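Putative cyclohexadienyl dehydrogenase and ADH prephenate dehydrogenase (Rhizobium meliloti, PDB 4WJI) probably catalyses the NAD(P)-dependent oxidative decarboxylation of prephenate to 4-hydroxyphenylpyruvate in tyrosine biosynthesis, and is seen here with NADP and tyrosine bound. Local coordinates at residues Val72-Ser77 against Gly98-Ser103; Pro120-Ala125 against Lys182-Val187; Arg143-Thr148 against Leu163-Leu168; Val187-His192 against Asp244-Met249. One frame throughout, in Å; residues are numbered along the deposited sequence. Where two conformers were deposited one is given.

Contact 1 (Val72-Ser77 against Gly98-Ser103); sequences VPVGAS and GSTKGS. With NAP (NADP nicotinamide-adenine-dinucleotide phosphate), chain B; TYR (tyrosine), chain C.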
# COMPACT_ATOMS: atom_id res chain seq x y z
N VAL A 72 20.51 -12.68 -6.98
CA VAL A 72 20.49 -13.41 -5.70
C VAL A 72 20.34 -12.41 -4.54
O VAL A 72 20.59 -11.21 -4.73
CB VAL A 72 21.79 -14.26 -5.48
CG1 VAL A 72 21.96 -15.28 -6.62
CG2 VAL A 72 23.03 -13.40 -5.30
N PRO A 73 19.94 -12.85 -3.34
CA PRO A 73 19.89 -11.90 -2.22
C PRO A 73 21.26 -11.22 -2.02
O PRO A 73 22.31 -11.85 -2.26
CB PRO A 73 19.51 -12.76 -1.03
CG PRO A 73 19.29 -14.10 -1.49
CD PRO A 73 19.58 -14.22 -2.96
N VAL A 74 21.23 -9.93 -1.66
CA VAL A 74 22.47 -9.17 -1.75
C VAL A 74 23.60 -9.69 -0.88
O VAL A 74 24.79 -9.48 -1.20
CB VAL A 74 22.32 -7.65 -1.57
CG1 VAL A 74 21.51 -7.04 -2.71
CG2 VAL A 74 21.72 -7.31 -0.23
N GLY A 75 23.27 -10.36 0.20
CA GLY A 75 24.33 -10.91 1.05
C GLY A 75 25.10 -12.06 0.44
O GLY A 75 26.15 -12.45 0.96
N ALA A 76 24.61 -12.59 -0.68
CA ALA A 76 25.26 -13.69 -1.42
C ALA A 76 26.17 -13.22 -2.55
O ALA A 76 26.82 -14.02 -3.23
CB ALA A 76 24.22 -14.66 -1.93
N SER A 77 26.20 -11.91 -2.77
CA SER A 77 26.89 -11.38 -3.94
C SER A 77 28.37 -11.72 -3.97
O SER A 77 28.93 -12.09 -5.04
CB SER A 77 26.75 -9.84 -3.98
OG SER A 77 25.40 -9.43 -4.04
N GLY A 98 20.73 -6.27 -7.56
CA GLY A 98 20.51 -6.08 -6.13
C GLY A 98 19.86 -4.77 -5.71
O GLY A 98 20.07 -3.70 -6.32
N SER A 99 19.06 -4.85 -4.64
CA SER A 99 18.34 -3.73 -4.10
C SER A 99 19.20 -2.70 -3.35
O SER A 99 18.72 -1.61 -3.00
CB SER A 99 17.22 -4.27 -3.20
OG SER A 99 16.28 -5.04 -3.94
N THR A 100 20.42 -3.09 -3.03
CA THR A 100 21.50 -2.25 -2.52
C THR A 100 22.65 -2.27 -3.54
O THR A 100 22.78 -3.23 -4.31
CB THR A 100 22.01 -2.69 -1.12
OG1 THR A 100 22.73 -3.90 -1.23
CG2 THR A 100 20.88 -2.93 -0.18
N LYS A 101 23.47 -1.22 -3.57
CA LYS A 101 24.58 -1.18 -4.54
C LYS A 101 25.96 -1.02 -3.90
O LYS A 101 26.93 -1.60 -4.36
CB LYS A 101 24.31 -0.10 -5.59
CG LYS A 101 23.11 -0.36 -6.52
CD LYS A 101 23.41 -1.07 -7.83
CE LYS A 101 23.87 -2.48 -7.70
NZ LYS A 101 22.89 -3.47 -7.26
N GLY A 102 26.10 -0.16 -2.88
CA GLY A 102 27.42 0.06 -2.27
C GLY A 102 28.01 -1.23 -1.76
O GLY A 102 29.20 -1.54 -1.97
N SER A 103 27.18 -2.00 -1.07
CA SER A 103 27.60 -3.27 -0.52
C SER A 103 27.97 -4.27 -1.58
O SER A 103 28.97 -5.00 -1.45
CB SER A 103 26.56 -3.90 0.42
OG SER A 103 25.40 -4.34 -0.31
PA NAP B . 13.95 -14.80 -5.26
O1A NAP B . 12.76 -14.87 -6.13
O2A NAP B . 13.92 -15.25 -3.84
O5B NAP B . 15.13 -15.63 -5.98
C5B NAP B . 16.34 -15.91 -5.29
C4B NAP B . 17.37 -16.58 -6.18
O4B NAP B . 18.63 -16.54 -5.51
C3B NAP B . 17.09 -18.06 -6.40
O3B NAP B . 17.67 -18.51 -7.61
C2B NAP B . 17.83 -18.72 -5.27
O2B NAP B . 18.24 -20.02 -5.60
C1B NAP B . 19.06 -17.85 -5.18
N9A NAP B . 19.78 -17.83 -3.88
C8A NAP B . 19.28 -17.59 -2.68
N7A NAP B . 20.18 -17.57 -1.72
C5A NAP B . 21.36 -17.82 -2.36
C6A NAP B . 22.69 -17.95 -1.90
N6A NAP B . 22.99 -17.81 -0.59
N1A NAP B . 23.62 -18.17 -2.80
C2A NAP B . 23.29 -18.29 -4.08
N3A NAP B . 22.08 -18.20 -4.60
C4A NAP B . 21.13 -17.98 -3.70
O3 NAP B . 14.58 -13.33 -5.29
PN NAP B . 14.42 -12.08 -6.28
O1N NAP B . 13.22 -11.41 -5.85
O2N NAP B . 14.57 -12.49 -7.67
O5D NAP B . 15.65 -11.15 -5.81
C5D NAP B . 16.95 -11.29 -6.34
C4D NAP B . 17.67 -9.95 -6.21
O4D NAP B . 16.89 -8.96 -6.85
C3D NAP B . 17.85 -9.49 -4.80
O3D NAP B . 19.13 -8.91 -4.64
C2D NAP B . 16.77 -8.45 -4.60
O2D NAP B . 17.17 -7.51 -3.64
C1D NAP B . 16.74 -7.85 -6.01
N1N NAP B . 15.46 -7.26 -6.42
C2N NAP B . 14.30 -7.78 -6.01
C3N NAP B . 13.10 -7.24 -6.40
C7N NAP B . 11.75 -7.76 -5.95
O7N NAP B . 10.79 -7.05 -6.04
N7N NAP B . 11.70 -8.99 -5.47
C4N NAP B . 13.12 -6.15 -7.22
C5N NAP B . 14.33 -5.65 -7.65
C6N NAP B . 15.51 -6.20 -7.21
P2B NAP B . 17.51 -21.31 -4.97
O1X NAP B . 16.05 -21.07 -5.08
O2X NAP B . 18.00 -22.44 -5.83
O3X NAP B . 17.92 -21.45 -3.51
N TYR C . 8.76 -5.87 -4.49
CA TYR C . 8.25 -4.47 -4.44
C TYR C . 6.76 -4.46 -4.65
O TYR C . 6.20 -5.55 -4.79
CB TYR C . 8.95 -3.59 -5.48
CG TYR C . 10.47 -3.51 -5.34
CD1 TYR C . 11.14 -3.89 -4.18
CD2 TYR C . 11.22 -3.07 -6.40
CE1 TYR C . 12.52 -3.82 -4.09
CE2 TYR C . 12.59 -2.96 -6.33
CZ TYR C . 13.25 -3.34 -5.19
OH TYR C . 14.62 -3.30 -5.12
OXT TYR C . 6.17 -3.36 -4.69
O HOH W 1 26.11 -7.00 -0.76

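Contact 2 (Pro120-Ala125 against Lys182-Val187); sequences PGHPIA and KVLAIV. With TYR (tyrosine), chain C; NAP (NADP nicotinamide-adenine-dinucleotide phosphate), chain B.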
# COMPACT_ATOMS: atom_id res chain seq x y z
N PRO A 120 27.09 -2.58 -12.23
CA PRO A 120 26.00 -2.90 -11.31
C PRO A 120 24.69 -2.26 -11.74
O PRO A 120 24.69 -1.20 -12.26
CB PRO A 120 26.48 -2.31 -9.98
CG PRO A 120 27.95 -2.14 -10.12
CD PRO A 120 28.15 -1.80 -11.57
N GLY A 121 23.58 -2.94 -11.50
CA GLY A 121 22.29 -2.46 -11.89
C GLY A 121 21.27 -2.70 -10.78
O GLY A 121 21.51 -3.41 -9.79
N HIS A 122 20.16 -2.03 -10.96
CA HIS A 122 18.99 -2.23 -10.11
C HIS A 122 17.69 -1.92 -10.86
O HIS A 122 17.40 -0.79 -11.04
CB HIS A 122 19.09 -1.34 -8.86
CG HIS A 122 17.98 -1.53 -7.88
ND1 HIS A 122 17.80 -0.70 -6.80
CD2 HIS A 122 17.02 -2.47 -7.79
CE1 HIS A 122 16.76 -1.11 -6.11
NE2 HIS A 122 16.26 -2.18 -6.69
N PRO A 123 16.92 -2.94 -11.25
CA PRO A 123 15.62 -2.63 -11.84
C PRO A 123 14.61 -2.24 -10.73
O PRO A 123 14.42 -2.97 -9.76
CB PRO A 123 15.22 -3.94 -12.54
CG PRO A 123 15.87 -5.01 -11.67
CD PRO A 123 17.16 -4.40 -11.20
N ILE A 124 13.92 -1.11 -10.95
CA ILE A 124 12.97 -0.54 -9.97
C ILE A 124 11.61 -1.12 -10.29
O ILE A 124 10.72 -0.43 -10.75
CB ILE A 124 13.04 0.98 -9.95
CG1 ILE A 124 14.49 1.47 -9.88
CG2 ILE A 124 12.21 1.52 -8.82
CD1 ILE A 124 15.32 0.97 -8.70
N ALA A 125 11.47 -2.43 -10.06
CA ALA A 125 10.29 -3.16 -10.51
C ALA A 125 10.24 -4.47 -9.74
O ALA A 125 11.25 -5.15 -9.59
CB ALA A 125 10.41 -3.51 -12.00
N LYS A 182 21.05 6.06 -0.72
CA LYS A 182 20.25 7.06 0.01
C LYS A 182 18.84 7.14 -0.59
O LYS A 182 17.82 7.14 0.14
CB LYS A 182 20.89 8.43 -0.04
CG LYS A 182 20.26 9.47 0.86
N VAL A 183 18.76 7.25 -1.91
CA VAL A 183 17.48 7.33 -2.61
C VAL A 183 16.63 6.09 -2.30
O VAL A 183 15.44 6.18 -1.92
CB VAL A 183 17.67 7.50 -4.13
CG1 VAL A 183 16.34 7.44 -4.87
CG2 VAL A 183 18.34 8.85 -4.47
N LEU A 184 17.22 4.90 -2.43
CA LEU A 184 16.44 3.68 -2.19
C LEU A 184 16.05 3.50 -0.72
O LEU A 184 15.04 2.87 -0.42
CB LEU A 184 17.08 2.43 -2.81
CG LEU A 184 16.77 2.22 -4.30
CD1 LEU A 184 15.35 1.80 -4.50
CD2 LEU A 184 17.09 3.40 -5.22
N ALA A 185 16.84 4.06 0.19
CA ALA A 185 16.50 3.99 1.60
C ALA A 185 15.14 4.64 1.85
O ALA A 185 14.39 4.11 2.63
CB ALA A 185 17.58 4.61 2.48
N ILE A 186 14.85 5.76 1.18
CA ILE A 186 13.55 6.42 1.39
C ILE A 186 12.45 5.88 0.50
O ILE A 186 11.33 5.77 0.98
CB ILE A 186 13.65 7.97 1.36
CG1 ILE A 186 12.32 8.63 1.69
CG2 ILE A 186 14.18 8.48 0.03
CD1 ILE A 186 11.80 8.28 3.10
N VAL A 187 12.73 5.61 -0.79
CA VAL A 187 11.63 5.21 -1.71
C VAL A 187 11.29 3.74 -1.60
O VAL A 187 10.22 3.31 -2.08
CB VAL A 187 11.84 5.52 -3.22
CG1 VAL A 187 11.90 7.01 -3.50
CG2 VAL A 187 13.03 4.78 -3.81
N TYR C . 8.76 -5.87 -4.49
CA TYR C . 8.25 -4.47 -4.44
C TYR C . 6.76 -4.46 -4.65
O TYR C . 6.20 -5.55 -4.79
CB TYR C . 8.95 -3.59 -5.48
CG TYR C . 10.47 -3.51 -5.34
CD1 TYR C . 11.14 -3.89 -4.18
CD2 TYR C . 11.22 -3.07 -6.40
CE1 TYR C . 12.52 -3.82 -4.09
CE2 TYR C . 12.59 -2.96 -6.33
CZ TYR C . 13.25 -3.34 -5.19
OH TYR C . 14.62 -3.30 -5.12
OXT TYR C . 6.17 -3.36 -4.69
PA NAP B . 13.95 -14.80 -5.26
O1A NAP B . 12.76 -14.87 -6.13
O2A NAP B . 13.92 -15.25 -3.84
O5B NAP B . 15.13 -15.63 -5.98
C5B NAP B . 16.34 -15.91 -5.29
C4B NAP B . 17.37 -16.58 -6.18
O4B NAP B . 18.63 -16.54 -5.51
C3B NAP B . 17.09 -18.06 -6.40
O3B NAP B . 17.67 -18.51 -7.61
C2B NAP B . 17.83 -18.72 -5.27
O2B NAP B . 18.24 -20.02 -5.60
C1B NAP B . 19.06 -17.85 -5.18
N9A NAP B . 19.78 -17.83 -3.88
C8A NAP B . 19.28 -17.59 -2.68
N7A NAP B . 20.18 -17.57 -1.72
C5A NAP B . 21.36 -17.82 -2.36
C6A NAP B . 22.69 -17.95 -1.90
N6A NAP B . 22.99 -17.81 -0.59
N1A NAP B . 23.62 -18.17 -2.80
C2A NAP B . 23.29 -18.29 -4.08
N3A NAP B . 22.08 -18.20 -4.60
C4A NAP B . 21.13 -17.98 -3.70
O3 NAP B . 14.58 -13.33 -5.29
PN NAP B . 14.42 -12.08 -6.28
O1N NAP B . 13.22 -11.41 -5.85
O2N NAP B . 14.57 -12.49 -7.67
O5D NAP B . 15.65 -11.15 -5.81
C5D NAP B . 16.95 -11.29 -6.34
C4D NAP B . 17.67 -9.95 -6.21
O4D NAP B . 16.89 -8.96 -6.85
C3D NAP B . 17.85 -9.49 -4.80
O3D NAP B . 19.13 -8.91 -4.64
C2D NAP B . 16.77 -8.45 -4.60
O2D NAP B . 17.17 -7.51 -3.64
C1D NAP B . 16.74 -7.85 -6.01
N1N NAP B . 15.46 -7.26 -6.42
C2N NAP B . 14.30 -7.78 -6.01
C3N NAP B . 13.10 -7.24 -6.40
C7N NAP B . 11.75 -7.76 -5.95
O7N NAP B . 10.79 -7.05 -6.04
N7N NAP B . 11.70 -8.99 -5.47
C4N NAP B . 13.12 -6.15 -7.22
C5N NAP B . 14.33 -5.65 -7.65
C6N NAP B . 15.51 -6.20 -7.21
P2B NAP B . 17.51 -21.31 -4.97
O1X NAP B . 16.05 -21.07 -5.08
O2X NAP B . 18.00 -22.44 -5.83
O3X NAP B . 17.92 -21.45 -3.51

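Contact 3 (Arg143-Thr148 against Leu163-Leu168); sequences RWCILT and LFWETL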
# COMPACT_ATOMS: atom_id res chain seq x y z
N ARG A 143 9.12 0.90 -16.37
CA ARG A 143 9.78 1.07 -15.11
C ARG A 143 11.16 1.71 -15.35
O ARG A 143 11.68 1.71 -16.47
CB ARG A 143 9.98 -0.30 -14.48
CG ARG A 143 8.71 -1.06 -14.21
CD ARG A 143 8.13 -0.74 -12.88
NE ARG A 143 7.37 0.47 -12.87
CZ ARG A 143 6.05 0.54 -13.14
NH1 ARG A 143 5.42 1.69 -13.11
NH2 ARG A 143 5.39 -0.50 -13.56
N TRP A 144 11.77 2.21 -14.29
CA TRP A 144 13.12 2.68 -14.29
C TRP A 144 14.09 1.58 -13.88
O TRP A 144 13.71 0.64 -13.15
CB TRP A 144 13.29 3.88 -13.30
CG TRP A 144 12.72 5.13 -13.85
CD1 TRP A 144 11.43 5.57 -13.70
CD2 TRP A 144 13.38 6.06 -14.65
NE1 TRP A 144 11.25 6.74 -14.39
CE2 TRP A 144 12.43 7.04 -15.01
CE3 TRP A 144 14.67 6.14 -15.17
CZ2 TRP A 144 12.75 8.11 -15.83
CZ3 TRP A 144 14.97 7.20 -15.99
CH2 TRP A 144 14.02 8.17 -16.30
N CYS A 145 15.32 1.69 -14.39
CA CYS A 145 16.45 0.87 -13.95
C CYS A 145 17.63 1.81 -13.70
O CYS A 145 17.86 2.74 -14.49
CB CYS A 145 16.80 -0.19 -14.98
SG CYS A 145 18.20 -1.19 -14.44
N ILE A 146 18.32 1.60 -12.58
CA ILE A 146 19.45 2.44 -12.21
C ILE A 146 20.73 1.64 -12.35
O ILE A 146 20.88 0.55 -11.78
CB ILE A 146 19.32 2.98 -10.75
CG1 ILE A 146 18.03 3.80 -10.56
CG2 ILE A 146 20.54 3.77 -10.35
CD1 ILE A 146 17.69 4.09 -9.12
N LEU A 147 21.66 2.18 -13.12
CA LEU A 147 23.03 1.64 -13.19
C LEU A 147 23.97 2.46 -12.36
O LEU A 147 23.84 3.68 -12.28
CB LEU A 147 23.51 1.62 -14.64
CG LEU A 147 22.66 0.90 -15.68
CD1 LEU A 147 23.28 0.95 -17.08
CD2 LEU A 147 22.38 -0.53 -15.24
N THR A 148 24.95 1.79 -11.73
CA THR A 148 25.88 2.52 -10.84
C THR A 148 27.35 2.12 -11.19
O THR A 148 28.06 1.52 -10.37
CB THR A 148 25.55 2.33 -9.33
OG1 THR A 148 25.80 0.98 -8.94
CG2 THR A 148 24.14 2.65 -9.02
N LEU A 163 21.35 -0.41 -23.30
CA LEU A 163 20.53 -0.84 -24.42
C LEU A 163 19.71 -2.08 -24.00
O LEU A 163 18.54 -2.21 -24.35
CB LEU A 163 21.37 -1.12 -25.65
CG LEU A 163 20.65 -1.83 -26.79
CD1 LEU A 163 19.49 -1.00 -27.33
CD2 LEU A 163 21.60 -2.14 -27.92
N PHE A 164 20.32 -2.98 -23.25
CA PHE A 164 19.65 -4.20 -22.81
C PHE A 164 18.39 -3.88 -21.98
O PHE A 164 17.26 -4.32 -22.28
CB PHE A 164 20.63 -5.04 -22.02
CG PHE A 164 20.03 -6.34 -21.47
CD1 PHE A 164 19.82 -7.43 -22.30
CD2 PHE A 164 19.65 -6.43 -20.16
CE1 PHE A 164 19.31 -8.64 -21.82
CE2 PHE A 164 19.09 -7.62 -19.67
CZ PHE A 164 18.94 -8.72 -20.50
N TRP A 165 18.56 -2.99 -21.00
CA TRP A 165 17.43 -2.60 -20.15
C TRP A 165 16.37 -1.82 -20.88
O TRP A 165 15.16 -1.99 -20.64
CB TRP A 165 17.88 -1.90 -18.89
CG TRP A 165 18.41 -2.85 -17.86
CD1 TRP A 165 19.70 -3.01 -17.47
CD2 TRP A 165 17.64 -3.83 -17.13
NE1 TRP A 165 19.78 -4.06 -16.55
CE2 TRP A 165 18.52 -4.53 -16.30
CE3 TRP A 165 16.27 -4.13 -17.05
CZ2 TRP A 165 18.07 -5.59 -15.46
CZ3 TRP A 165 15.85 -5.13 -16.21
CH2 TRP A 165 16.73 -5.83 -15.43
N GLU A 166 16.80 -0.96 -21.81
CA GLU A 166 15.84 -0.27 -22.65
C GLU A 166 15.02 -1.23 -23.49
O GLU A 166 13.82 -1.03 -23.68
CB GLU A 166 16.54 0.82 -23.51
CG GLU A 166 17.00 2.01 -22.69
CD GLU A 166 17.81 3.04 -23.48
OE1 GLU A 166 18.22 2.74 -24.64
OE2 GLU A 166 18.08 4.14 -22.93
N THR A 167 15.64 -2.30 -23.95
CA THR A 167 14.97 -3.30 -24.78
C THR A 167 13.95 -4.08 -23.97
O THR A 167 12.92 -4.49 -24.49
CB THR A 167 15.97 -4.19 -25.49
OG1 THR A 167 16.91 -3.36 -26.19
CG2 THR A 167 15.25 -5.14 -26.44
N LEU A 168 14.25 -4.25 -22.67
CA LEU A 168 13.28 -4.85 -21.74
C LEU A 168 12.14 -3.90 -21.36
O LEU A 168 11.20 -4.31 -20.67
CB LEU A 168 14.03 -5.39 -20.52
CG LEU A 168 14.48 -6.83 -20.51
CD1 LEU A 168 15.18 -7.26 -21.77
CD2 LEU A 168 15.33 -7.19 -19.29

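Contact 4 (Val187-His192 against Asp244-Met249); sequences VSHLPH and DAILEM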
# COMPACT_ATOMS: atom_id res chain seq x y z
N VAL A 187 12.73 5.61 -0.79
CA VAL A 187 11.63 5.21 -1.71
C VAL A 187 11.29 3.74 -1.60
O VAL A 187 10.22 3.31 -2.08
CB VAL A 187 11.84 5.52 -3.22
CG1 VAL A 187 11.90 7.01 -3.50
CG2 VAL A 187 13.03 4.78 -3.81
N SER A 188 12.15 2.91 -1.00
CA SER A 188 11.90 1.48 -0.95
C SER A 188 12.13 0.84 0.41
O SER A 188 11.27 0.13 0.92
CB SER A 188 12.81 0.78 -2.00
OG SER A 188 12.59 -0.63 -1.99
N HIS A 189 13.31 1.05 1.00
CA HIS A 189 13.65 0.31 2.17
C HIS A 189 12.85 0.70 3.41
O HIS A 189 12.30 -0.17 4.07
CB HIS A 189 15.17 0.32 2.42
CG HIS A 189 15.95 -0.10 1.21
ND1 HIS A 189 17.29 0.19 1.07
CD2 HIS A 189 15.56 -0.71 0.06
CE1 HIS A 189 17.71 -0.28 -0.09
NE2 HIS A 189 16.67 -0.82 -0.73
N LEU A 190 12.79 2.00 3.68
CA LEU A 190 11.95 2.49 4.77
C LEU A 190 10.50 2.07 4.59
O LEU A 190 9.89 1.54 5.53
CB LEU A 190 12.11 4.00 4.99
CG LEU A 190 11.32 4.56 6.19
CD1 LEU A 190 11.87 3.98 7.48
CD2 LEU A 190 11.36 6.07 6.25
N PRO A 191 9.91 2.25 3.38
CA PRO A 191 8.51 1.78 3.22
C PRO A 191 8.33 0.30 3.61
O PRO A 191 7.36 -0.04 4.32
CB PRO A 191 8.25 2.02 1.71
CG PRO A 191 9.05 3.26 1.43
CD PRO A 191 10.32 3.10 2.26
N HIS A 192 9.25 -0.58 3.20
CA HIS A 192 9.11 -1.99 3.58
C HIS A 192 9.25 -2.22 5.09
O HIS A 192 8.50 -2.99 5.68
CB HIS A 192 10.06 -2.90 2.78
CG HIS A 192 9.62 -3.16 1.37
ND1 HIS A 192 9.75 -2.24 0.35
CD2 HIS A 192 9.05 -4.26 0.82
CE1 HIS A 192 9.32 -2.78 -0.78
NE2 HIS A 192 8.86 -3.99 -0.51
N ASP A 244 23.46 2.16 7.13
CA ASP A 244 23.64 3.55 7.51
C ASP A 244 22.54 4.45 6.89
O ASP A 244 21.95 5.28 7.60
CB ASP A 244 25.04 4.03 7.15
CG ASP A 244 26.11 3.61 8.18
OD1 ASP A 244 25.85 2.88 9.18
OD2 ASP A 244 27.26 4.03 7.98
N ALA A 245 22.22 4.23 5.62
CA ALA A 245 21.19 5.04 4.97
C ALA A 245 19.80 4.75 5.53
O ALA A 245 19.02 5.68 5.74
CB ALA A 245 21.19 4.84 3.47
N ILE A 246 19.53 3.48 5.81
CA ILE A 246 18.29 3.12 6.44
C ILE A 246 18.13 3.79 7.81
O ILE A 246 17.05 4.30 8.16
CB ILE A 246 18.15 1.58 6.51
CG1 ILE A 246 17.88 1.02 5.10
CG2 ILE A 246 17.07 1.16 7.49
CD1 ILE A 246 17.93 -0.48 4.99
N LEU A 247 19.17 3.72 8.64
CA LEU A 247 19.08 4.29 9.98
C LEU A 247 18.86 5.80 9.90
O LEU A 247 18.11 6.34 10.72
CB LEU A 247 20.34 3.98 10.81
CG LEU A 247 20.44 2.52 11.23
CD1 LEU A 247 21.80 2.19 11.91
CD2 LEU A 247 19.32 2.09 12.14
N GLU A 248 19.48 6.47 8.93
CA GLU A 248 19.25 7.92 8.76
C GLU A 248 17.77 8.19 8.44
O GLU A 248 17.14 9.08 9.06
CB GLU A 248 20.13 8.54 7.68
CG GLU A 248 19.91 10.03 7.42
N MSE A 249 17.19 7.42 7.53
CA MSE A 249 15.79 7.64 7.16
C MSE A 249 14.85 7.26 8.30
O MSE A 249 13.83 7.97 8.50
CB MSE A 249 15.46 6.87 5.88
CG MSE A 249 16.27 7.37 4.67
SE MSE A 249 16.00 9.30 4.35
CE MSE A 249 17.18 9.31 2.76

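Contact 1 (Val72-Ser77 against Gly98-Ser103)
Ser99 OG is gripped by two bound molecules at once. NADP hydroxyl O2D lies 2.6 Å from Ser99 OG, and the phenol OH of the bound tyrosine is 2.7 Å from the same Ser99 OG. With chi1 at -63°, OG sits beside the backbone N, which adds a weak bond to O2D. The other segment takes the second hydroxyl of the nicotinamide ribose: NADP O3D donates to Val72 O at 2.7 Å. So each segment holds one ribose hydroxyl.

Val74 joins the two segments. Its CG1 packs 3.7 Å from Gly98 CA and also reaches Ser99 N. Val74 CG1 and CG2 both touch Thr100 OG1, and CG1 lies 3.6 Å from NADP O3D. A beta carbon on Gly98 would collide with this methyl.

Thr100 OG1 is in turn hydrogen-bonded to Ser103 OG at 2.9 Å. A water links Ser103 OG to Val74 O, donating to that carbonyl over 2.8 Å. Val74 O also accepts from Ser77 OG and Ser77 N, both on the same face of its plane.

Both segments belong to the Rossmann-type nucleotide-binding domain. Segment 72-77 leads from strand 67-70 into helix 77-84. The residues 98-103 lead from the adjacent parallel strand 93-96 into helix 102-108. Val74 also packs on Val104 of helix 102-108 and on Asp237 of helix 232-241.

Contact 2 (Pro120-Ala125 against Lys182-Val187)
His122 and Leu184 approach from opposite directions where strand 117-123 of the Rossmann-type domain faces the long helix 177-203. Leu184 CD1 comes within 3.6 Å of His122 CE1, and it meets the ring obliquely. The imidazole is placed by chi1 of -177°, which sets CG anti to the backbone N. One ring face is covered by Ile124 CD1, which stands 3.5 Å above the plane over the ring centre. Ile124 CD1 also reaches Leu184 CD1 at 4.3 Å, so the three side chains form one packed group.

At the ring edge, His122 NE2 and the OH of the bound tyrosine form a short hydrogen bond of 2.5 Å. The tyrosine probably occupies the substrate pocket. On the ring's other nitrogen, ND1 is bonded to His180 of the same helix as Leu184, which, with the NE2 bond, probably holds the ring's rotation. With an alanine in place of His122, the tyrosine OH and His180 would probably each lose a partner, and a gap would open beside Leu184 CD1.

Ile124 is the centre of an inverse gamma turn, closed by a weak Ala125 N to Pro123 O bond. Backbone oxygens at this turn lie close to the nicotinamide: Pro123 O lies near C5N, and Ala125 O is 3.2 Å from NADP C4N, the carbon that exchanges hydride.

Contact 3 (Arg143-Thr148 against Leu163-Leu168)
Cys145 and Trp165 make a sulfur-aromatic contact. Cys145 SG stands 3.6 Å from the centroid of the five-membered ring of Trp165, only 2° off the ring normal. The sulfur is thus almost equally far from all five ring atoms, for example 3.8 Å from Trp165 CD2. Cys145 turns toward the helix, and chi1 of 180° sets SG anti to the backbone N and over the indole. The opposite face of the indole is met by Phe164 CD2, 4.2 Å above the Trp165 plane. Phe140 meets Trp165 edge-to-face.

Apolar packing is lighter. Leu147 CD2 reaches Trp165 CD1 at 4.3 Å, coming in obliquely to the ring.

Within the helix, Thr167 OG1 donates to Leu163 O at 2.7 Å from above the carbonyl plane. Thr167 N reaches the same oxygen from the other face.

The contact lies in the beta-alpha-beta unit of strand 144-147, helix 155-167 and strand 171-174. Trp165 also touches Val172 of strand 171-174 and Ile19 of helix 14-26. Strand 144-147 runs between strand 117-123, antiparallel to it, and strand 171-174, parallel to it.

Contact 4 (Val187-His192 against Asp244-Met249)
The His189 imidazole is met obliquely by Ile246 CD1, which lies 4.0 Å from His189 ND1. The ring's nitrogens have partners elsewhere: ND1 is hydrogen-bonded to Asn242, and NE2 makes a weak bond to Ser99 O. The His192 ring stacks on Trp235. At its edge, His192 ND1 donates to Ser188 O at 2.9 Å, in the ring plane and fairly straight (161°). His192 N reaches that carbonyl from the opposite face of its plane. The ND1 bond probably helps to fix the rotation of the ring of His192, a residue that touches a bound tyrosine.

Across the helices the packing is mostly apolar. Ile246 CG1 and CD1 both press on His189 CB, each at 3.9 Å, with the two side chains at about a right angle. Leu190 CD2 lies 3.8 Å from Met249 O and 4.2 Å from Met249 CB. Residue 249 is a selenomethionine whose chain bends at chi2 (-57°), leading its end away from Leu190. With an alanine in place of Ile246, His189 would probably lose its apolar backing and depend more on its polar partners.

Helix 177-203 has a wider turn at 187-189 and a kink at Pro191. It packs here on helix 243-265 in the dimerization domain. Helix 232-241 touches Ser188 and His189, and Phe224 of the second subunit packs on Pro191.

Contacts 1, 2 and 4 follow in series along the chain, and contact 3 is nested within the loop closed by contact 2. Contact 2 is central: its centre lies about 11 Å from those of contacts 1 and 4 and about 12 Å from that of contact 3. Contacts 3 and 4 are the farthest apart, about 23 Å between centres. Contacts 2 and 3 share the sheet through neighbouring strands 117-123 and 144-147. Contacts 2 and 4 share helix 177-203 and Val187. Contacts 1 and 2 both touch NADP and tyrosine. These sites thus lie where the nucleotide-binding domain meets the helical dimerization domain, consistent with an active-site cleft there. Contacts 2, 3 and 4 also touch the second subunit.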